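PDB 6U9I: BvnE from Penicillium brevicompactum, which catalyses a stereoselective semipinacol rearrangement in the assembly of brevianamides, fungal indole alkaloids. Local coordinates for residues A[109-119]-A[133-144]. Sequence-based numbering, arbitrary orientation.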
ATOM      1  N   CYS A 109      -0.114   0.706 -26.872  1.00 40.09           N
ATOM      2  CA  CYS A 109       0.735   1.869 -26.638  1.00 40.12           C
ATOM      3  C   CYS A 109       2.100   1.512 -26.067  1.00 36.08           C
ATOM      4  O   CYS A 109       2.885   2.420 -25.778  1.00 45.07           O
ATOM      5  CB  CYS A 109       0.038   2.863 -25.699  1.00 45.95           C
ATOM      6  SG  CYS A 109      -0.061   2.333 -23.962  1.00 47.51           S
ATOM      7  N   GLY A 110       2.411   0.226 -25.900  1.00 36.59           N
ATOM      8  CA  GLY A 110       3.684  -0.192 -25.350  1.00 32.17           C
ATOM      9  C   GLY A 110       3.509  -0.928 -24.030  1.00 30.55           C
ATOM     10  O   GLY A 110       2.475  -1.561 -23.786  1.00 35.51           O
ATOM     11  N   LEU A 111       4.525  -0.823 -23.180  1.00 33.22           N
ATOM     12  CA  LEU A 111       4.542  -1.558 -21.921  1.00 30.47           C
ATOM     13  C   LEU A 111       3.624  -0.926 -20.884  1.00 32.28           C
ATOM     14  O   LEU A 111       3.489   0.299 -20.804  1.00 28.50           O
ATOM     15  CB  LEU A 111       5.960  -1.626 -21.366  1.00 33.29           C
ATOM     16  CG  LEU A 111       6.953  -2.403 -22.224  1.00 36.75           C
ATOM     17  CD1 LEU A 111       8.265  -2.561 -21.495  1.00 30.10           C
ATOM     18  CD2 LEU A 111       6.367  -3.758 -22.590  1.00 33.25           C
ATOM     19  N   TYR A 112       2.994  -1.781 -20.085  1.00 28.10           N
ATOM     20  CA  TYR A 112       2.260  -1.376 -18.892  1.00 22.87           C
ATOM     21  C   TYR A 112       3.018  -1.928 -17.693  1.00 27.78           C
ATOM     22  O   TYR A 112       3.165  -3.147 -17.566  1.00 23.86           O
ATOM     23  CB  TYR A 112       0.831  -1.909 -18.924  1.00 23.78           C
ATOM     24  CG  TYR A 112       0.062  -1.675 -17.643  1.00 30.01           C
ATOM     25  CD1 TYR A 112      -0.526  -0.444 -17.381  1.00 30.01           C
ATOM     26  CD2 TYR A 112      -0.082  -2.686 -16.699  1.00 34.96           C
ATOM     27  CE1 TYR A 112      -1.240  -0.220 -16.214  1.00 34.47           C
ATOM     28  CE2 TYR A 112      -0.791  -2.473 -15.527  1.00 31.17           C
ATOM     29  CZ  TYR A 112      -1.362  -1.238 -15.288  1.00 31.08           C
ATOM     30  OH  TYR A 112      -2.069  -1.020 -14.125  1.00 39.52           O
ATOM     31  N   GLU A 113       3.542  -1.040 -16.843  1.00 22.16           N
ATOM     32  CA  GLU A 113       4.401  -1.462 -15.726  1.00 23.66           C
ATOM     33  C   GLU A 113       3.987  -0.677 -14.484  1.00 29.79           C
ATOM     34  O   GLU A 113       4.517   0.408 -14.221  1.00 26.31           O
ATOM     35  CB  GLU A 113       5.875  -1.245 -16.050  1.00 25.42           C
ATOM     36  CG  GLU A 113       6.375  -2.012 -17.257  1.00 29.52           C
ATOM     37  CD  GLU A 113       7.747  -1.543 -17.689  1.00 39.47           C
ATOM     38  OE1 GLU A 113       7.861  -0.393 -18.175  1.00 37.52           O
ATOM     39  OE2 GLU A 113       8.710  -2.314 -17.514  1.00 33.26           O
ATOM     40  N   ASN A 114       3.060  -1.234 -13.712  1.00 19.29           N
ATOM     41  CA  ASN A 114       2.508  -0.531 -12.562  1.00 20.81           C
ATOM     42  C   ASN A 114       2.987  -1.180 -11.268  1.00 18.70           C
ATOM     43  O   ASN A 114       3.663  -2.216 -11.262  1.00 17.89           O
ATOM     44  CB  ASN A 114       0.973  -0.503 -12.628  1.00 21.53           C
ATOM     45  CG  ASN A 114       0.366   0.796 -12.078  1.00 26.75           C
ATOM     46  OD1 ASN A 114       0.950   1.463 -11.226  1.00 24.11           O
ATOM     47  ND2 ASN A 114      -0.822   1.146 -12.562  1.00 24.98           N
ATOM     48  N   GLU A 115       2.631  -0.536 -10.161  1.00 15.31           N
ATOM     49  CA  GLU A 115       3.056  -0.931  -8.825  1.00 12.90           C
ATOM     50  C   GLU A 115       1.901  -0.683  -7.871  1.00 15.65           C
ATOM     51  O   GLU A 115       1.221   0.345  -7.974  1.00 15.51           O
ATOM     52  CB  GLU A 115       4.295  -0.137  -8.382  1.00 15.30           C
ATOM     53  CG  GLU A 115       4.815  -0.483  -6.988  1.00 15.28           C
ATOM     54  CD  GLU A 115       5.978   0.404  -6.564  1.00 19.00           C
ATOM     55  OE1 GLU A 115       6.283   0.465  -5.349  1.00 17.55           O
ATOM     56  OE2 GLU A 115       6.597   1.041  -7.450  1.00 20.33           O
ATOM     57  N   TYR A 116       1.666  -1.620  -6.951  1.00 13.53           N
ATOM     58  CA  TYR A 116       0.498  -1.537  -6.082  1.00 14.00           C
ATOM     59  C   TYR A 116       0.841  -1.983  -4.674  1.00 15.67           C
ATOM     60  O   TYR A 116       1.728  -2.814  -4.465  1.00 13.94           O
ATOM     61  CB  TYR A 116      -0.670  -2.416  -6.548  1.00 17.54           C
ATOM     62  CG  TYR A 116      -0.846  -2.510  -8.034  1.00 19.24           C
ATOM     63  CD1 TYR A 116       0.002  -3.316  -8.794  1.00 21.79           C
ATOM     64  CD2 TYR A 116      -1.858  -1.816  -8.683  1.00 31.08           C
ATOM     65  CE1 TYR A 116      -0.148  -3.415 -10.144  1.00 26.76           C
ATOM     66  CE2 TYR A 116      -2.010  -1.910 -10.062  1.00 25.24           C
ATOM     67  CZ  TYR A 116      -1.155  -2.712 -10.777  1.00 24.30           C
ATOM     68  OH  TYR A 116      -1.281  -2.840 -12.150  1.00 34.88           O
ATOM     69  N   MET A 117       0.081  -1.463  -3.718  1.00 12.59           N
ATOM     70  CA  MET A 117      -0.058  -2.071  -2.401  1.00 12.90           C
ATOM     71  C   MET A 117      -1.482  -2.602  -2.310  1.00 15.13           C
ATOM     72  O   MET A 117      -2.444  -1.828  -2.398  1.00 14.91           O
ATOM     73  CB  MET A 117       0.236  -1.064  -1.286  1.00 16.10           C
ATOM     74  CG  MET A 117       0.516  -1.684   0.073  1.00 20.73           C
ATOM     75  SD  MET A 117       2.090  -2.580   0.147  1.00 21.50           S
ATOM     76  CE  MET A 117       3.279  -1.271  -0.102  1.00 21.83           C
ATOM     77  N   VAL A 118      -1.624  -3.916  -2.145  1.00 13.01           N
ATOM     78  CA  VAL A 118      -2.922  -4.582  -2.138  0.66 12.84           C
ATOM     79  C   VAL A 118      -3.207  -5.107  -0.736  1.00 14.59           C
ATOM     80  O   VAL A 118      -2.310  -5.624  -0.061  1.00 15.17           O
ATOM     81  CB  VAL A 118      -2.939  -5.715  -3.189  0.66 15.39           C
ATOM     82  CG1 VAL A 118      -4.090  -6.677  -2.965  0.66 19.03           C
ATOM     83  CG2 VAL A 118      -2.989  -5.111  -4.595  0.66 12.57           C
ATOM     84  N   VAL A 119      -4.457  -4.959  -0.290  1.00 13.67           N
ATOM     85  CA  VAL A 119      -4.919  -5.528   0.974  1.00 11.97           C
ATOM     86  C   VAL A 119      -6.038  -6.505   0.640  1.00 14.48           C
ATOM     87  O   VAL A 119      -7.123  -6.089   0.212  1.00 17.00           O
ATOM     88  CB  VAL A 119      -5.414  -4.461   1.957  1.00 15.57           C
ATOM     89  CG1 VAL A 119      -5.855  -5.130   3.272  1.00 14.12           C
ATOM     90  CG2 VAL A 119      -4.340  -3.391   2.192  1.00 15.10           C
ATOM     91  N   ILE A 133      -8.519  -4.158  -1.471  1.00 14.45           N
ATOM     92  CA  ILE A 133      -8.141  -2.777  -1.756  1.00 14.83           C
ATOM     93  C   ILE A 133      -6.924  -2.824  -2.654  1.00 14.98           C
ATOM     94  O   ILE A 133      -5.934  -3.480  -2.314  1.00 14.84           O
ATOM     95  CB  ILE A 133      -7.800  -1.988  -0.488  1.00 21.13           C
ATOM     96  CG1 ILE A 133      -8.968  -1.964   0.474  1.00 22.14           C
ATOM     97  CG2 ILE A 133      -7.332  -0.564  -0.874  1.00 18.55           C
ATOM     98  CD1 ILE A 133      -8.561  -1.405   1.808  1.00 23.26           C
ATOM     99  N   GLU A 134      -6.981  -2.126  -3.779  1.00 15.54           N
ATOM    100  CA  GLU A 134      -5.867  -2.078  -4.724  0.51 16.29           C
ATOM    101  C   GLU A 134      -5.369  -0.638  -4.792  1.00 16.14           C
ATOM    102  O   GLU A 134      -5.926   0.191  -5.518  1.00 16.57           O
ATOM    103  CB  GLU A 134      -6.286  -2.604  -6.093  0.51 16.18           C
ATOM    104  CG  GLU A 134      -6.551  -4.093  -6.094  0.51 19.59           C
ATOM    105  CD  GLU A 134      -7.074  -4.608  -7.419  0.51 23.41           C
ATOM    106  OE1 GLU A 134      -7.440  -3.783  -8.286  0.51 24.25           O
ATOM    107  OE2 GLU A 134      -7.124  -5.845  -7.589  0.51 26.49           O
ATOM    108  N   PHE A 135      -4.311  -0.343  -4.036  1.00 15.29           N
ATOM    109  CA  PHE A 135      -3.743   1.005  -3.975  1.00 12.34           C
ATOM    110  C   PHE A 135      -2.656   1.106  -5.046  1.00 15.65           C
ATOM    111  O   PHE A 135      -1.555   0.579  -4.872  1.00 16.36           O
ATOM    112  CB  PHE A 135      -3.188   1.265  -2.575  1.00 15.49           C
ATOM    113  CG  PHE A 135      -2.932   2.723  -2.267  1.00 16.37           C
ATOM    114  CD1 PHE A 135      -1.886   3.405  -2.877  1.00 18.89           C
ATOM    115  CD2 PHE A 135      -3.710   3.391  -1.329  1.00 17.82           C
ATOM    116  CE1 PHE A 135      -1.634   4.752  -2.591  1.00 21.54           C
ATOM    117  CE2 PHE A 135      -3.462   4.745  -1.032  1.00 19.11           C
ATOM    118  CZ  PHE A 135      -2.436   5.421  -1.668  1.00 19.10           C
ATOM    119  N   ALA A 136      -2.963   1.787  -6.146  1.00 12.98           N
ATOM    120  CA  ALA A 136      -2.098   1.841  -7.317  1.00 18.19           C
ATOM    121  C   ALA A 136      -1.161   3.046  -7.276  1.00 18.11           C
ATOM    122  O   ALA A 136      -1.358   4.004  -6.520  1.00 17.34           O
ATOM    123  CB  ALA A 136      -2.938   1.895  -8.602  1.00 18.83           C
ATOM    124  N   ASP A 137      -0.113   2.971  -8.101  1.00 14.51           N
ATOM    125  CA  ASP A 137       0.699   4.127  -8.490  1.00 16.24           C
ATOM    126  C   ASP A 137      -0.189   5.021  -9.352  1.00 17.43           C
ATOM    127  O   ASP A 137      -0.397   4.751 -10.539  1.00 19.32           O
ATOM    128  CB  ASP A 137       1.938   3.639  -9.241  1.00 16.02           C
ATOM    129  CG  ASP A 137       2.869   4.767  -9.706  1.00 17.15           C
ATOM    130  OD1 ASP A 137       2.476   5.951  -9.783  1.00 18.56           O
ATOM    131  OD2 ASP A 137       4.026   4.443 -10.035  1.00 17.04           O
ATOM    132  N   SER A 138      -0.752   6.071  -8.751  1.00 15.57           N
ATOM    133  CA  SER A 138      -1.780   6.832  -9.453  1.00 14.95           C
ATOM    134  C   SER A 138      -1.187   7.670 -10.580  1.00 18.79           C
ATOM    135  O   SER A 138      -1.825   7.852 -11.625  1.00 19.90           O
ATOM    136  CB  SER A 138      -2.530   7.720  -8.460  1.00 17.27           C
ATOM    137  OG  SER A 138      -1.604   8.422  -7.638  1.00 18.49           O
ATOM    138  N   ASP A 139       0.020   8.210 -10.383  1.00 16.77           N
ATOM    139  CA  ASP A 139       0.671   8.924 -11.479  1.00 21.94           C
ATOM    140  C   ASP A 139       0.822   8.021 -12.689  1.00 24.00           C
ATOM    141  O   ASP A 139       0.553   8.436 -13.823  1.00 25.14           O
ATOM    142  CB  ASP A 139       2.041   9.461 -11.058  1.00 19.34           C
ATOM    143  CG  ASP A 139       2.771  10.159 -12.206  1.00 27.09           C
ATOM    144  OD1 ASP A 139       2.180  11.082 -12.796  1.00 26.18           O
ATOM    145  OD2 ASP A 139       3.922   9.781 -12.528  1.00 24.19           O
ATOM    146  N   TYR A 140       1.234   6.771 -12.466  1.00 22.87           N
ATOM    147  CA  TYR A 140       1.372   5.857 -13.589  1.00 22.62           C
ATOM    148  C   TYR A 140       0.020   5.583 -14.230  1.00 23.53           C
ATOM    149  O   TYR A 140      -0.085   5.509 -15.461  1.00 26.37           O
ATOM    150  CB  TYR A 140       2.038   4.551 -13.151  1.00 22.43           C
ATOM    151  CG  TYR A 140       2.452   3.752 -14.354  1.00 22.99           C
ATOM    152  CD1 TYR A 140       3.677   3.966 -14.954  1.00 25.67           C
ATOM    153  CD2 TYR A 140       1.589   2.826 -14.929  1.00 26.76           C
ATOM    154  CE1 TYR A 140       4.052   3.259 -16.077  1.00 29.99           C
ATOM    155  CE2 TYR A 140       1.955   2.113 -16.045  1.00 27.60           C
ATOM    156  CZ  TYR A 140       3.190   2.334 -16.618  1.00 29.43           C
ATOM    157  OH  TYR A 140       3.563   1.632 -17.740  1.00 25.11           O
ATOM    158  N   CYS A 141      -1.024   5.452 -13.407  1.00 21.02           N
ATOM    159  CA  CYS A 141      -2.378   5.225 -13.905  1.00 23.70           C
ATOM    160  C   CYS A 141      -2.811   6.342 -14.849  1.00 30.22           C
ATOM    161  O   CYS A 141      -3.356   6.093 -15.933  1.00 26.33           O
ATOM    162  CB  CYS A 141      -3.332   5.147 -12.715  1.00 24.35           C
ATOM    163  SG  CYS A 141      -3.345   3.512 -11.955  1.00 25.15           S
ATOM    164  N   VAL A 142      -2.600   7.585 -14.424  1.00 25.63           N
ATOM    165  CA  VAL A 142      -3.002   8.747 -15.206  1.00 31.62           C
ATOM    166  C   VAL A 142      -2.174   8.843 -16.476  1.00 31.81           C
ATOM    167  O   VAL A 142      -2.705   9.086 -17.566  1.00 32.17           O
ATOM    168  CB  VAL A 142      -2.875  10.020 -14.352  1.00 27.99           C
ATOM    169  CG1 VAL A 142      -3.200  11.245 -15.185  1.00 32.41           C
ATOM    170  CG2 VAL A 142      -3.789   9.943 -13.130  1.00 28.26           C
ATOM    171  N   LYS A 143      -0.861   8.649 -16.356  1.00 24.71           N
ATOM    172  CA  LYS A 143       0.000   8.703 -17.530  1.00 27.66           C
ATOM    173  C   LYS A 143      -0.341   7.594 -18.517  1.00 36.86           C
ATOM    174  O   LYS A 143      -0.313   7.809 -19.735  1.00 35.38           O
ATOM    175  CB  LYS A 143       1.464   8.621 -17.108  1.00 26.50           C
ATOM    176  CG  LYS A 143       1.953   9.861 -16.384  1.00 29.85           C
ATOM    177  CD  LYS A 143       3.460   9.905 -16.365  1.00 34.44           C
ATOM    178  CE  LYS A 143       3.984  11.019 -15.476  1.00 34.61           C
ATOM    179  NZ  LYS A 143       3.019  12.141 -15.306  1.00 33.79           N
ATOM    180  N   PHE A 144      -0.675   6.400 -18.017  1.00 31.89           N
ATOM    181  CA  PHE A 144      -1.018   5.319 -18.933  1.00 36.03           C
ATOM    182  C   PHE A 144      -2.335   5.595 -19.649  1.00 39.98           C
ATOM    183  O   PHE A 144      -2.488   5.237 -20.823  1.00 41.75           O
ATOM    184  CB  PHE A 144      -1.072   3.980 -18.197  1.00 33.47           C
ATOM    185  CG  PHE A 144      -1.276   2.800 -19.110  1.00 33.74           C
ATOM    186  CD1 PHE A 144      -0.204   2.240 -19.793  1.00 40.81           C
ATOM    187  CD2 PHE A 144      -2.540   2.256 -19.288  1.00 39.42           C
ATOM    188  CE1 PHE A 144      -0.386   1.157 -20.639  1.00 35.69           C
ATOM    189  CE2 PHE A 144      -2.731   1.175 -20.127  1.00 41.47           C
ATOM    190  CZ  PHE A 144      -1.655   0.624 -20.806  1.00 39.86           C
TER
HETATM  191  O   HOH W   1       6.003   1.890 -18.474  1.00 29.07           O
HETATM  192  O   HOH W   2       4.687   2.196 -11.448  1.00 37.67           O
HETATM  193  O   HOH W   3       6.438   2.599  -9.698  1.00 21.68           O
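Y112 turns the edge of its ring, at CD1, onto the centre of one face of the F144 ring, an edge-to-face pair with planes at 73°, while C109 SG comes obliquely to F144 at CE1, 3.5 Å away. Y140 lies alongside: E113 O sits 3.3 Å above the middle of one face of its ring, and its CE2 edge is directed at the Y112 ring in an offset edge-to-face pair. This aromatic cluster packs between strand 110-112, part of the longer strand 110-122 that forms an antiparallel beta hairpin with strand 129-136, and the C-terminal helix 138-150, which continues the direction of strand 129-136 and runs roughly antiparallel to 110-112. With CG anti to the backbone N (chi1 -167°), Y140 reaches from the helix so that its OH accepts a bond from E113 N, 2.8 Å long; R147 adds a weak bond to this hydroxyl. A phenylalanine in place of Y140 would probably leave E113 N without this acceptor where the strand is irregular. N114 suits the break because its amide both donates and accepts: ND2 gives one hydrogen to Y112 OH and the other to C141 SG, both nearly in the amide plane, and OD1 accepts from E115 N. Y112 OH also pairs with Y116 OH, itself bonded to S103. Beyond the break the hairpin is regular, with M117–F135 and V119–I133 as hydrogen-bonded pairs; at Y116–A136 the small methyl fits beside the large ring. D137 links the strand to the helix as the N-cap residue: its OD1, also bonded to S138 of the second subunit, takes the capping bond from Y140 N, met from above the carboxylate plane at 3.1 Å, while D137 N donates to E115 O at 2.9 Å, almost in line with the carbonyl bond.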